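Local coordinates for agmatine N-acetyltransferase (Drosophila melanogaster, PDB 7CIV) that transfers the acetyl group of acetyl-CoA to the amine of agmatine, as a GNAT-fold arylalkylamine N-acetyltransferase relative, at the acetyl coenzyme *a site. Numbering follows the deposited sequence.

The acetyl coenzyme *a site. Residues 29-30, 33-35, 128, 130-133, 138-141, 143, 164-168, 170-171, 174, 177. With ACO (acetyl coenzyme *a), chain B.
Strand 125-133 runs extended beside the pantetheine of ACO, and past it the loop turns at Gly139, with a positive phi of 97°, into helix 142-156. This is the acetyl-CoA cleft of a GNAT acetyltransferase. The pantetheine pairs with the strand like a neighbouring strand: amide N4P donates nearly along the C=O axis of Leu131 at 2.8 Å from its O, and Val133 N donates to the carbonyl O9P. At the pyrophosphate loop, Gly139 N gives a hydrogen bond to the diphosphate oxygen O5A (3.1 Å), which water 2 also meets. Arg177, its chain bent at chi3 (-40°), turns its guanidinium edge to the other phosphate; NH1 and NH2 both grip O1A, NH2 at 2.8 Å in a salt bridge. Tyr170, CG anti to its carbonyl carbon, lays one ring face flat over the adenine, planes 3° apart and centroids 3.6 Å from the six-membered ring. Arg138 runs extended from CG to NE along the cofactor, its guanidinium beside C9P and N8P. NH1 meets the syn lone pair of Glu33 OE2 at 2.7 Å, NH2 reaches OE1 from above the carboxylate plane, and NE bonds to Val133 O. An alanine here would probably loosen Glu33 and the strand end, and would remove the guanidinium lying alongside the pantetheine amide. At the thioester, Val164 CG2 touches the acetyl CH3 at 3.5 Å. Thr167 OG1, in the crowded position between the backbone N and the carbonyl carbon, donates to the anti lone pair of Glu34 OE2. The same Thr167 OG1 lies 3.3 Å from the thioester sulfur S1P of ACO. Engineered Ala171 presents its CB to C3P and S1P.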
loop_
_atom_site.group_PDB
_atom_site.type_symbol
_atom_site.label_atom_id
_atom_site.label_comp_id
_atom_site.label_asym_id
_atom_site.label_seq_id
_atom_site.Cartn_x
_atom_site.Cartn_y
_atom_site.Cartn_z
ATOM N N HIS A 29 1.857 -13.777 -1.588
ATOM C CA HIS A 29 3.144 -13.098 -1.519
ATOM C C HIS A 29 3.097 -11.665 -0.999
ATOM O O HIS A 29 4.161 -11.054 -0.818
ATOM C CB HIS A 29 3.800 -13.116 -2.899
ATOM C CG HIS A 29 4.042 -14.495 -3.422
ATOM N ND1 HIS A 29 4.741 -15.446 -2.709
ATOM C CD2 HIS A 29 3.671 -15.090 -4.581
ATOM C CE1 HIS A 29 4.804 -16.564 -3.415
ATOM N NE2 HIS A 29 4.165 -16.373 -4.555
ATOM N N TYR A 30 1.917 -11.112 -0.753
ATOM C CA TYR A 30 1.802 -9.801 -0.136
ATOM C C TYR A 30 1.388 -9.952 1.326
ATOM O O TYR A 30 2.169 -9.660 2.234
ATOM C CB TYR A 30 0.786 -8.933 -0.897
ATOM C CG TYR A 30 0.465 -7.630 -0.176
ATOM C CD1 TYR A 30 1.387 -6.599 -0.134
ATOM C CD2 TYR A 30 -0.749 -7.452 0.484
ATOM C CE1 TYR A 30 1.112 -5.414 0.547
ATOM C CE2 TYR A 30 -1.038 -6.267 1.157
ATOM C CZ TYR A 30 -0.095 -5.258 1.186
ATOM O OH TYR A 30 -0.356 -4.080 1.853
ATOM N N GLU A 33 3.568 -11.560 4.491
ATOM C CA GLU A 33 4.739 -10.846 4.991
ATOM C C GLU A 33 4.506 -9.366 5.263
ATOM O O GLU A 33 5.405 -8.706 5.801
ATOM C CB GLU A 33 5.903 -10.964 4.002
ATOM C CG GLU A 33 6.403 -12.377 3.793
ATOM C CD GLU A 33 7.180 -12.485 2.508
ATOM O OE1 GLU A 33 6.585 -12.889 1.484
ATOM O OE2 GLU A 33 8.376 -12.129 2.518
ATOM N N GLU A 34 3.374 -8.818 4.857
ATOM C CA GLU A 34 3.097 -7.413 5.109
ATOM C C GLU A 34 3.047 -7.183 6.621
ATOM O O GLU A 34 2.358 -7.931 7.332
ATOM C CB GLU A 34 1.778 -7.030 4.430
ATOM C CG GLU A 34 1.550 -5.524 4.289
ATOM C CD GLU A 34 1.107 -4.919 5.593
ATOM O OE1 GLU A 34 0.239 -5.542 6.245
ATOM O OE2 GLU A 34 1.616 -3.836 5.973
ATOM N N PRO A 35 3.790 -6.205 7.158
ATOM C CA PRO A 35 3.941 -6.146 8.623
ATOM C C PRO A 35 2.650 -5.908 9.385
ATOM O O PRO A 35 2.495 -6.466 10.475
ATOM C CB PRO A 35 4.945 -5.006 8.821
ATOM C CG PRO A 35 5.768 -5.025 7.592
ATOM C CD PRO A 35 4.780 -5.352 6.478
ATOM N N VAL A 128 -0.612 4.679 -2.774
ATOM C CA VAL A 128 -0.297 3.274 -3.018
ATOM C C VAL A 128 -0.658 2.476 -1.769
ATOM O O VAL A 128 -0.103 2.703 -0.687
ATOM C CB VAL A 128 1.181 3.089 -3.387
ATOM C CG1 VAL A 128 1.544 1.603 -3.434
ATOM C CG2 VAL A 128 1.462 3.749 -4.723
ATOM N N ALA A 130 -0.776 -1.103 -1.563
ATOM C CA ALA A 130 -0.174 -2.425 -1.469
ATOM C C ALA A 130 0.853 -2.575 -2.576
ATOM O O ALA A 130 0.619 -2.155 -3.712
ATOM C CB ALA A 130 -1.212 -3.545 -1.591
ATOM N N LEU A 131 1.981 -3.183 -2.231
ATOM C CA LEU A 131 3.031 -3.500 -3.187
ATOM C C LEU A 131 3.630 -4.831 -2.763
ATOM O O LEU A 131 4.059 -4.983 -1.609
ATOM C CB LEU A 131 4.096 -2.399 -3.235
ATOM C CG LEU A 131 5.287 -2.663 -4.158
ATOM C CD1 LEU A 131 4.891 -2.543 -5.626
ATOM C CD2 LEU A 131 6.421 -1.709 -3.829
ATOM N N GLY A 132 3.627 -5.799 -3.677
ATOM C CA GLY A 132 4.168 -7.109 -3.375
ATOM C C GLY A 132 4.935 -7.701 -4.537
ATOM O O GLY A 132 4.545 -7.519 -5.694
ATOM N N VAL A 133 6.024 -8.414 -4.250
ATOM C CA VAL A 133 6.814 -9.088 -5.279
ATOM C C VAL A 133 7.049 -10.541 -4.857
ATOM O O VAL A 133 7.417 -10.807 -3.708
ATOM C CB VAL A 133 8.153 -8.365 -5.545
ATOM C CG1 VAL A 133 9.016 -9.165 -6.520
ATOM C CG2 VAL A 133 7.911 -6.952 -6.101
ATOM N N ARG A 138 12.485 -11.041 -6.025
ATOM C CA ARG A 138 12.913 -9.857 -5.301
ATOM C C ARG A 138 14.374 -9.553 -5.618
ATOM O O ARG A 138 15.163 -10.444 -5.935
ATOM C CB ARG A 138 12.697 -10.057 -3.794
ATOM C CG ARG A 138 11.216 -10.008 -3.409
ATOM C CD ARG A 138 10.932 -10.395 -1.970
ATOM N NE ARG A 138 9.499 -10.595 -1.769
ATOM C CZ ARG A 138 8.955 -11.101 -0.668
ATOM N NH1 ARG A 138 9.734 -11.460 0.343
ATOM N NH2 ARG A 138 7.630 -11.241 -0.577
ATOM N N GLY A 139 14.728 -8.275 -5.568
ATOM C CA GLY A 139 16.069 -7.858 -5.910
ATOM C C GLY A 139 16.234 -7.370 -7.321
ATOM O O GLY A 139 17.330 -6.924 -7.680
ATOM N N ARG A 140 15.181 -7.450 -8.129
ATOM C CA ARG A 140 15.229 -7.101 -9.535
ATOM C C ARG A 140 14.549 -5.771 -9.804
ATOM O O ARG A 140 14.302 -5.433 -10.964
ATOM C CB ARG A 140 14.582 -8.213 -10.366
ATOM C CG ARG A 140 15.301 -9.562 -10.241
ATOM C CD ARG A 140 14.840 -10.553 -11.307
ATOM N NE ARG A 140 14.807 -9.951 -12.640
ATOM C CZ ARG A 140 14.330 -10.556 -13.725
ATOM N NH1 ARG A 140 13.845 -11.790 -13.641
ATOM N NH2 ARG A 140 14.339 -9.927 -14.894
ATOM N N ASN A 141 14.237 -5.016 -8.750
ATOM C CA ASN A 141 13.553 -3.738 -8.868
ATOM C C ASN A 141 12.228 -3.879 -9.622
ATOM O O ASN A 141 11.812 -2.985 -10.368
ATOM C CB ASN A 141 14.461 -2.702 -9.528
ATOM C CG ASN A 141 14.114 -1.295 -9.125
ATOM O OD1 ASN A 141 14.179 -0.924 -7.941
ATOM N ND2 ASN A 141 13.734 -0.496 -10.107
ATOM N N GLY A 143 9.546 -4.026 -7.798
ATOM C CA GLY A 143 8.817 -3.051 -6.998
ATOM C C GLY A 143 8.985 -1.640 -7.527
ATOM O O GLY A 143 8.010 -0.896 -7.678
ATOM N N VAL A 164 2.610 7.074 0.073
ATOM C CA VAL A 164 2.707 5.649 0.376
ATOM C C VAL A 164 3.139 5.457 1.825
ATOM O O VAL A 164 4.070 6.122 2.294
ATOM C CB VAL A 164 3.680 4.954 -0.604
ATOM C CG1 VAL A 164 5.092 5.552 -0.507
ATOM C CG2 VAL A 164 3.702 3.458 -0.374
ATOM N N ASP A 165 2.445 4.578 2.556
ATOM C CA ASP A 165 2.800 4.225 3.941
ATOM C C ASP A 165 3.633 2.949 3.889
ATOM O O ASP A 165 3.098 1.851 3.682
ATOM C CB ASP A 165 1.569 4.015 4.817
ATOM C CG ASP A 165 0.609 5.189 4.777
ATOM O OD1 ASP A 165 1.081 6.347 4.812
ATOM O OD2 ASP A 165 -0.623 4.953 4.711
ATOM N N CYS A 166 4.942 3.103 4.069
ATOM C CA CYS A 166 5.873 1.983 4.021
ATOM C C CYS A 166 5.878 1.323 5.392
ATOM O O CYS A 166 6.596 1.737 6.310
ATOM C CB CYS A 166 7.258 2.458 3.608
ATOM S SG CYS A 166 7.262 2.932 1.872
ATOM N N THR A 167 5.050 0.282 5.525
ATOM C CA THR A 167 4.972 -0.474 6.767
ATOM C C THR A 167 6.171 -1.395 6.929
ATOM O O THR A 167 6.439 -1.874 8.041
ATOM C CB THR A 167 3.677 -1.289 6.810
ATOM O OG1 THR A 167 3.623 -2.134 5.654
ATOM C CG2 THR A 167 2.422 -0.361 6.819
ATOM N N SER A 168 6.897 -1.617 5.838
ATOM C CA SER A 168 8.037 -2.519 5.740
ATOM C C SER A 168 9.301 -1.728 5.437
ATOM O O SER A 168 9.284 -0.830 4.590
ATOM C CB SER A 168 7.802 -3.545 4.618
ATOM O OG SER A 168 9.037 -4.049 4.129
ATOM N N TYR A 170 11.693 -2.720 3.727
ATOM C CA TYR A 170 12.113 -2.941 2.350
ATOM C C TYR A 170 11.371 -2.025 1.388
ATOM O O TYR A 170 11.945 -1.596 0.379
ATOM C CB TYR A 170 11.930 -4.410 1.970
ATOM C CG TYR A 170 12.683 -5.323 2.892
ATOM C CD1 TYR A 170 14.070 -5.428 2.814
ATOM C CD2 TYR A 170 12.015 -6.062 3.868
ATOM C CE1 TYR A 170 14.771 -6.261 3.678
ATOM C CE2 TYR A 170 12.709 -6.888 4.734
ATOM C CZ TYR A 170 14.084 -6.983 4.632
ATOM O OH TYR A 170 14.774 -7.812 5.489
ATOM N N ALA A 171 10.109 -1.694 1.694
ATOM C CA ALA A 171 9.382 -0.717 0.891
ATOM C C ALA A 171 9.947 0.687 1.086
ATOM O O ALA A 171 10.084 1.449 0.124
ATOM C CB ALA A 171 7.891 -0.750 1.250
ATOM N N LEU A 174 13.169 1.017 -0.865
ATOM C CA LEU A 174 12.896 1.103 -2.292
ATOM C C LEU A 174 12.463 2.510 -2.693
ATOM O O LEU A 174 12.960 3.063 -3.683
ATOM C CB LEU A 174 11.825 0.079 -2.668
ATOM C CG LEU A 174 11.092 0.423 -3.964
ATOM C CD1 LEU A 174 12.035 0.161 -5.152
ATOM C CD2 LEU A 174 9.776 -0.336 -4.101
ATOM N N ARG A 177 15.246 4.994 -2.722
ATOM C CA ARG A 177 15.966 4.881 -3.987
ATOM C C ARG A 177 15.279 5.650 -5.113
ATOM O O ARG A 177 15.950 6.221 -5.980
ATOM C CB ARG A 177 16.094 3.395 -4.342
ATOM C CG ARG A 177 17.045 3.037 -5.455
ATOM C CD ARG A 177 17.081 1.513 -5.615
ATOM N NE ARG A 177 17.058 0.842 -4.311
ATOM C CZ ARG A 177 16.355 -0.255 -4.034
ATOM N NH1 ARG A 177 16.396 -0.783 -2.816
ATOM N NH2 ARG A 177 15.606 -0.820 -4.969
HETATM N N1A ACO B . 12.959 -9.802 2.859
HETATM C C2A ACO B . 14.272 -9.945 2.724
HETATM N N3A ACO B . 14.955 -9.321 1.787
HETATM C C4A ACO B . 14.318 -8.519 0.917
HETATM C C5A ACO B . 12.948 -8.341 1.006
HETATM C C6A ACO B . 12.272 -9.024 2.028
HETATM N N6A ACO B . 10.838 -8.870 2.190
HETATM N N7A ACO B . 12.583 -7.494 0.023
HETATM C C8A ACO B . 13.683 -7.171 -0.630
HETATM N N9A ACO B . 14.754 -7.767 -0.101
HETATM C C1B ACO B . 16.154 -7.758 -0.544
HETATM C C2B ACO B . 17.057 -6.410 -0.787
HETATM O O2B ACO B . 16.348 -5.208 -0.699
HETATM C C3B ACO B . 17.651 -6.595 -1.929
HETATM O O3B ACO B . 18.698 -7.509 -1.698
HETATM P P3B ACO B . 19.943 -7.841 -2.741
HETATM O O7A ACO B . 21.087 -8.396 -1.931
HETATM O O8A ACO B . 19.543 -8.878 -3.762
HETATM O O9A ACO B . 20.376 -6.570 -3.432
HETATM C C4B ACO B . 16.589 -7.383 -2.724
HETATM O O4B ACO B . 16.211 -8.438 -1.684
HETATM C C5B ACO B . 15.349 -6.549 -3.062
HETATM O O5B ACO B . 15.564 -5.175 -3.075
HETATM P P1A ACO B . 14.363 -4.366 -3.859
HETATM O O1A ACO B . 14.428 -2.910 -3.483
HETATM O O2A ACO B . 14.476 -4.569 -5.359
HETATM O O3A ACO B . 12.952 -4.986 -3.313
HETATM P P2A ACO B . 11.718 -5.607 -4.197
HETATM O O4A ACO B . 11.132 -4.536 -5.069
HETATM O O5A ACO B . 12.100 -6.813 -5.022
HETATM O O6A ACO B . 10.675 -6.071 -3.014
HETATM C CBP ACO B . 8.910 -5.538 -1.617
HETATM C CCP ACO B . 10.291 -5.091 -2.096
HETATM C CDP ACO B . 8.446 -4.627 -0.483
HETATM C CEP ACO B . 7.974 -5.393 -2.823
HETATM C CAP ACO B . 8.988 -6.997 -1.128
HETATM O OAP ACO B . 9.758 -7.053 0.076
HETATM C C9P ACO B . 7.605 -7.726 -1.109
HETATM O O9P ACO B . 7.103 -8.091 -2.107
HETATM N N8P ACO B . 6.698 -8.163 -0.098
HETATM C C7P ACO B . 6.564 -8.072 1.299
HETATM C C6P ACO B . 5.111 -7.576 1.339
HETATM C C5P ACO B . 5.264 -6.163 1.862
HETATM O O5P ACO B . 5.624 -6.033 2.985
HETATM N N4P ACO B . 5.033 -5.047 0.965
HETATM C C3P ACO B . 5.220 -3.650 1.348
HETATM C C2P ACO B . 4.403 -3.209 2.557
HETATM S S1P ACO B . 4.190 -1.404 2.453
HETATM C C ACO B . 3.146 -1.147 1.009
HETATM O O ACO B . 2.798 -2.096 0.408
HETATM C CH3 ACO B . 2.732 0.262 0.588
HETATM O O HOH W 1 8.175 -6.579 3.457
HETATM O O HOH W 2 12.343 -7.112 -7.709
HETATM O O HOH W 3 14.289 -2.616 -0.744
#